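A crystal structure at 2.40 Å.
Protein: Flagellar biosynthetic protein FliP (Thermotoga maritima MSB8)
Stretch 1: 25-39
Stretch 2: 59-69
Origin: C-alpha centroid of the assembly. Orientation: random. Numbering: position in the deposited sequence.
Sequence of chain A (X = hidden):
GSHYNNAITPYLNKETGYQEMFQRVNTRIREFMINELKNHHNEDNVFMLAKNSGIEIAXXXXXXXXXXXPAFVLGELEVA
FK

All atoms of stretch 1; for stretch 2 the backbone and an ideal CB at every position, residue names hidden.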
# COMPACT_ATOMS: atom_id res chain seq x y z
N VAL A 25 1.55 -13.26 -5.70
CA VAL A 25 1.08 -11.93 -5.33
C VAL A 25 1.77 -10.87 -6.18
O VAL A 25 1.15 -9.87 -6.55
CB VAL A 25 1.31 -11.65 -3.81
CG1 VAL A 25 1.02 -10.20 -3.47
CG2 VAL A 25 0.44 -12.57 -2.98
N ASN A 26 3.03 -11.09 -6.54
CA ASN A 26 3.74 -10.18 -7.45
C ASN A 26 3.06 -10.16 -8.82
O ASN A 26 2.84 -9.09 -9.40
CB ASN A 26 5.22 -10.58 -7.58
CG ASN A 26 5.99 -9.70 -8.57
OD1 ASN A 26 6.24 -8.52 -8.31
ND2 ASN A 26 6.39 -10.28 -9.69
N THR A 27 2.72 -11.33 -9.33
CA THR A 27 2.07 -11.45 -10.63
C THR A 27 0.72 -10.74 -10.62
O THR A 27 0.41 -9.98 -11.53
CB THR A 27 1.88 -12.92 -11.05
OG1 THR A 27 3.16 -13.55 -11.15
CG2 THR A 27 1.18 -13.02 -12.38
N ARG A 28 -0.06 -10.97 -9.57
CA ARG A 28 -1.36 -10.33 -9.44
C ARG A 28 -1.24 -8.80 -9.44
O ARG A 28 -1.98 -8.10 -10.12
CB ARG A 28 -2.06 -10.81 -8.17
CG ARG A 28 -3.38 -10.13 -7.87
CD ARG A 28 -4.57 -10.81 -8.55
NE ARG A 28 -4.56 -10.70 -10.01
CZ ARG A 28 -5.12 -9.71 -10.70
NH1 ARG A 28 -5.74 -8.72 -10.07
NH2 ARG A 28 -5.07 -9.71 -12.03
N ILE A 29 -0.27 -8.29 -8.71
CA ILE A 29 -0.08 -6.84 -8.60
C ILE A 29 0.40 -6.26 -9.92
O ILE A 29 -0.07 -5.20 -10.34
CB ILE A 29 0.89 -6.49 -7.46
CG1 ILE A 29 0.28 -6.92 -6.12
CG2 ILE A 29 1.19 -5.01 -7.44
CD1 ILE A 29 1.23 -6.80 -4.95
N ARG A 30 1.33 -6.94 -10.60
CA ARG A 30 1.75 -6.51 -11.93
C ARG A 30 0.56 -6.45 -12.88
O ARG A 30 0.39 -5.46 -13.60
CB ARG A 30 2.80 -7.45 -12.51
CG ARG A 30 4.19 -7.26 -11.92
CD ARG A 30 5.20 -8.15 -12.61
NE ARG A 30 5.34 -7.84 -14.03
CZ ARG A 30 6.15 -6.90 -14.51
NH1 ARG A 30 6.90 -6.18 -13.69
NH2 ARG A 30 6.22 -6.68 -15.81
N GLU A 31 -0.27 -7.48 -12.85
CA GLU A 31 -1.43 -7.57 -13.74
C GLU A 31 -2.43 -6.43 -13.52
O GLU A 31 -2.97 -5.90 -14.49
CB GLU A 31 -2.15 -8.92 -13.58
CG GLU A 31 -1.43 -10.10 -14.25
CD GLU A 31 -2.16 -11.44 -14.09
OE1 GLU A 31 -3.21 -11.48 -13.40
OE2 GLU A 31 -1.69 -12.46 -14.65
N PHE A 32 -2.69 -6.03 -12.27
CA PHE A 32 -3.66 -4.95 -12.09
C PHE A 32 -3.01 -3.58 -12.32
O PHE A 32 -3.69 -2.65 -12.76
CB PHE A 32 -4.41 -5.05 -10.72
CG PHE A 32 -3.70 -4.47 -9.52
CD1 PHE A 32 -3.47 -3.11 -9.40
CD2 PHE A 32 -3.39 -5.29 -8.44
CE1 PHE A 32 -2.85 -2.58 -8.27
CE2 PHE A 32 -2.78 -4.77 -7.29
CZ PHE A 32 -2.51 -3.41 -7.22
N MET A 33 -1.71 -3.44 -12.07
CA MET A 33 -1.02 -2.21 -12.43
C MET A 33 -1.08 -2.03 -13.94
O MET A 33 -1.46 -0.96 -14.44
CB MET A 33 0.43 -2.21 -11.94
CG MET A 33 0.57 -2.05 -10.43
SD MET A 33 2.24 -1.70 -9.85
CE MET A 33 3.14 -3.13 -10.45
N ILE A 34 -0.73 -3.08 -14.66
CA ILE A 34 -0.77 -3.05 -16.12
C ILE A 34 -2.18 -2.76 -16.64
O ILE A 34 -2.36 -1.93 -17.53
CB ILE A 34 -0.24 -4.38 -16.70
CG1 ILE A 34 1.28 -4.43 -16.54
CG2 ILE A 34 -0.63 -4.53 -18.16
CD1 ILE A 34 1.88 -5.79 -16.77
N ASN A 35 -3.18 -3.42 -16.07
CA ASN A 35 -4.57 -3.20 -16.49
C ASN A 35 -5.01 -1.76 -16.26
O ASN A 35 -5.66 -1.17 -17.12
CB ASN A 35 -5.49 -4.16 -15.75
CG ASN A 35 -6.93 -4.05 -16.21
OD1 ASN A 35 -7.81 -3.65 -15.45
ND2 ASN A 35 -7.19 -4.42 -17.46
N GLU A 36 -4.65 -1.19 -15.11
CA GLU A 36 -4.98 0.20 -14.78
C GLU A 36 -4.33 1.16 -15.78
O GLU A 36 -4.93 2.14 -16.19
CB GLU A 36 -4.52 0.56 -13.36
CG GLU A 36 -5.50 0.17 -12.27
CD GLU A 36 -6.79 0.99 -12.31
OE1 GLU A 36 -6.73 2.22 -12.10
OE2 GLU A 36 -7.86 0.40 -12.55
N LEU A 37 -3.09 0.85 -16.15
CA LEU A 37 -2.34 1.70 -17.06
C LEU A 37 -2.94 1.67 -18.47
O LEU A 37 -3.01 2.69 -19.14
CB LEU A 37 -0.86 1.28 -17.10
CG LEU A 37 0.01 1.72 -15.92
CD1 LEU A 37 1.30 0.93 -15.90
CD2 LEU A 37 0.32 3.21 -15.95
N LYS A 38 -3.38 0.49 -18.91
CA LYS A 38 -3.98 0.36 -20.22
C LYS A 38 -5.36 1.00 -20.25
O LYS A 38 -5.66 1.78 -21.14
CB LYS A 38 -4.08 -1.10 -20.65
CG LYS A 38 -2.74 -1.73 -20.97
CD LYS A 38 -2.90 -3.07 -21.66
CE LYS A 38 -1.54 -3.70 -21.94
NZ LYS A 38 -1.66 -5.04 -22.61
N ASN A 39 -6.18 0.67 -19.26
CA ASN A 39 -7.56 1.14 -19.25
C ASN A 39 -7.67 2.66 -19.13
O ASN A 39 -8.67 3.24 -19.55
CB ASN A 39 -8.34 0.44 -18.13
CG ASN A 39 -8.65 -1.03 -18.47
OD1 ASN A 39 -8.60 -1.44 -19.63
ND2 ASN A 39 -8.97 -1.83 -17.45
N UNK A 59 6.91 -3.58 -25.04
CA UNK A 59 5.57 -3.47 -24.44
C UNK A 59 5.65 -3.38 -22.92
O UNK A 59 6.65 -3.81 -22.32
CB UNK A 59 4.70 -4.67 -24.84
N UNK A 60 4.62 -2.84 -22.28
CA UNK A 60 4.73 -2.51 -20.86
C UNK A 60 4.82 -3.76 -19.99
O UNK A 60 5.30 -3.70 -18.85
CB UNK A 60 3.53 -1.66 -20.42
N UNK A 61 4.41 -4.91 -20.52
CA UNK A 61 4.54 -6.14 -19.75
C UNK A 61 5.99 -6.54 -19.55
O UNK A 61 6.28 -7.42 -18.75
CB UNK A 61 3.78 -7.28 -20.44
N UNK A 62 6.91 -5.90 -20.27
CA UNK A 62 8.33 -6.21 -20.12
C UNK A 62 9.03 -5.24 -19.16
O UNK A 62 10.21 -5.41 -18.85
CB UNK A 62 9.02 -6.18 -21.49
N UNK A 63 8.33 -4.21 -18.69
CA UNK A 63 8.93 -3.29 -17.74
C UNK A 63 9.09 -3.95 -16.38
O UNK A 63 8.16 -4.57 -15.87
CB UNK A 63 8.09 -2.02 -17.62
N UNK A 64 10.29 -3.84 -15.79
CA UNK A 64 10.51 -4.32 -14.42
C UNK A 64 9.73 -3.47 -13.42
O UNK A 64 9.28 -2.37 -13.75
CB UNK A 64 12.00 -4.30 -14.08
N UNK A 65 9.57 -3.98 -12.20
CA UNK A 65 8.76 -3.27 -11.22
C UNK A 65 9.33 -1.89 -10.88
O UNK A 65 8.58 -0.98 -10.56
CB UNK A 65 8.64 -4.11 -9.95
N UNK A 66 10.65 -1.72 -11.00
CA UNK A 66 11.28 -0.42 -10.72
C UNK A 66 10.80 0.66 -11.68
O UNK A 66 10.90 1.86 -11.38
CB UNK A 66 12.80 -0.54 -10.80
N UNK A 67 10.27 0.24 -12.82
CA UNK A 67 9.71 1.14 -13.80
C UNK A 67 8.19 1.11 -13.73
O UNK A 67 7.52 2.14 -13.74
CB UNK A 67 10.20 0.78 -15.20
N UNK A 68 7.65 -0.10 -13.66
CA UNK A 68 6.20 -0.30 -13.71
C UNK A 68 5.48 0.38 -12.55
O UNK A 68 4.50 1.08 -12.74
CB UNK A 68 5.88 -1.80 -13.71
N UNK A 69 5.99 0.19 -11.34
CA UNK A 69 5.33 0.74 -10.16
C UNK A 69 5.30 2.27 -10.15
O UNK A 69 4.24 2.85 -9.91
CB UNK A 69 6.03 0.23 -8.90

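Position 59 has an extended backbone, and stretch 1 offers its CB nothing within 5.5 Å. Many residues would suit. It is K59, which makes no contact with stretch 1.

Position 60 begins a 3-10 segment. Its CB points toward stretch 1 and lies 5.3 Å from I34 CG1, so a mid-sized or large apolar side chain would fit. It is I60. Its CD1 reaches I34 CG2 at 3.8 Å and K38 CG at 4.0 Å.

Position 61 points its CB sideways, 4.4 Å from I34 CD1, and K38 brings a positive charge to this end of the helix. An acid long enough to reach it would suit, though a polar amide could also serve. It is E61. Its OE2 forms a salt bridge with K38 NZ at 2.7 Å. Water 2 donates to E61 OE1 at 2.8 Å. R30 NH2 gives a weak hydrogen bond to E61 O at 3.0 Å.

Position 62 points away, so stretch 1 sets little limit on it. It is E62, without contact here.

Position 63 leaves the 3-10 segment. Its CB points sideways, 5.3 Å from R30 NH2, so stretch 1 leaves the choice wide and alanine is one of several that would do. It is A63. Its carbonyl matters more: A63 O accepts from R30 NH1 at 3.0 Å and R30 NH2 at 2.9 Å.

Position 64 is the N-cap, with phi -67 and CB pointing away. Ser, Thr, Asp or Pro would be reasonable. It is P64, whose ring stays clear of stretch 1.

Position 65 opens the helix. Its CB lies 4.6 Å from R30 NH1, a donor, and 5.3 Å from N26 OD1, an acceptor. An amide could answer both; an acid would answer the arginine alone. It is N65. Its OD1 accepts from R30 NH1 at 2.9 Å, and its ND2 donates to N26 OD1 at 2.9 Å.

Positions 66 and 67 are out of reach and little constrained by stretch 1. They are A66 and V67.

Position 68 points toward stretch 1, its CB 4.5 Å from both M33 CE and R30 NH1. A branched or long apolar side chain suits this hollow. It is L68, a knob among R30, M33, I34 and L37. Its CD1 meets L37 CD1 at 3.7 Å; its CD2 lies over one face of the R30 guanidinium, 3.6 Å from NH1.

Position 69 points away, yet its CB is 4.4 Å from M33 SD. Several apolar residues would suit. It is I69, whose CG1 packs on M33 CE at 3.6 Å.

Stretch 2 (59-69) KIEEAPNAVLI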
# COMPACT_ATOMS: atom_id res chain seq x y z
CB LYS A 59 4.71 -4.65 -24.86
CG LYS A 59 5.35 -6.00 -24.65
CD LYS A 59 4.90 -6.93 -25.76
CE LYS A 59 4.77 -8.36 -25.29
NZ LYS A 59 4.08 -9.16 -26.35
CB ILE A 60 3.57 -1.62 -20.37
CG1 ILE A 60 2.22 -2.32 -20.50
CG2 ILE A 60 3.56 -0.30 -21.13
CD1 ILE A 60 1.09 -1.54 -19.85
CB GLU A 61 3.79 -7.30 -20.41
CG GLU A 61 2.28 -7.11 -20.49
CD GLU A 61 1.86 -6.30 -21.70
OE1 GLU A 61 2.73 -5.67 -22.32
OE2 GLU A 61 0.66 -6.31 -22.04
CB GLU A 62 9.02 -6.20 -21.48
CG GLU A 62 8.38 -7.11 -22.52
CD GLU A 62 8.84 -6.81 -23.95
OE1 GLU A 62 9.50 -5.76 -24.16
OE2 GLU A 62 8.53 -7.61 -24.86
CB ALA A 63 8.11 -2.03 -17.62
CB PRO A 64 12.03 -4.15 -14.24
CG PRO A 64 12.38 -3.02 -15.16
CD PRO A 64 11.49 -3.20 -16.36
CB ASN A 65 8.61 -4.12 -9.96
CG ASN A 65 7.61 -5.25 -10.14
OD1 ASN A 65 6.72 -5.18 -10.98
ND2 ASN A 65 7.77 -6.30 -9.35
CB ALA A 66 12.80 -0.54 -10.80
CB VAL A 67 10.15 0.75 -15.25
CG1 VAL A 67 9.33 1.49 -16.29
CG2 VAL A 67 11.63 1.01 -15.44
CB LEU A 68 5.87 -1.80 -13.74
CG LEU A 68 4.42 -2.23 -14.00
CD1 LEU A 68 3.91 -1.68 -15.33
CD2 LEU A 68 4.31 -3.75 -13.96
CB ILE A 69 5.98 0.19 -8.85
CG1 ILE A 69 5.78 -1.32 -8.78
CG2 ILE A 69 5.37 0.85 -7.63
CD1 ILE A 69 6.52 -1.96 -7.66
O HOH W 1 4.44 -8.97 -16.30
O HOH W 2 1.27 -4.07 -24.16
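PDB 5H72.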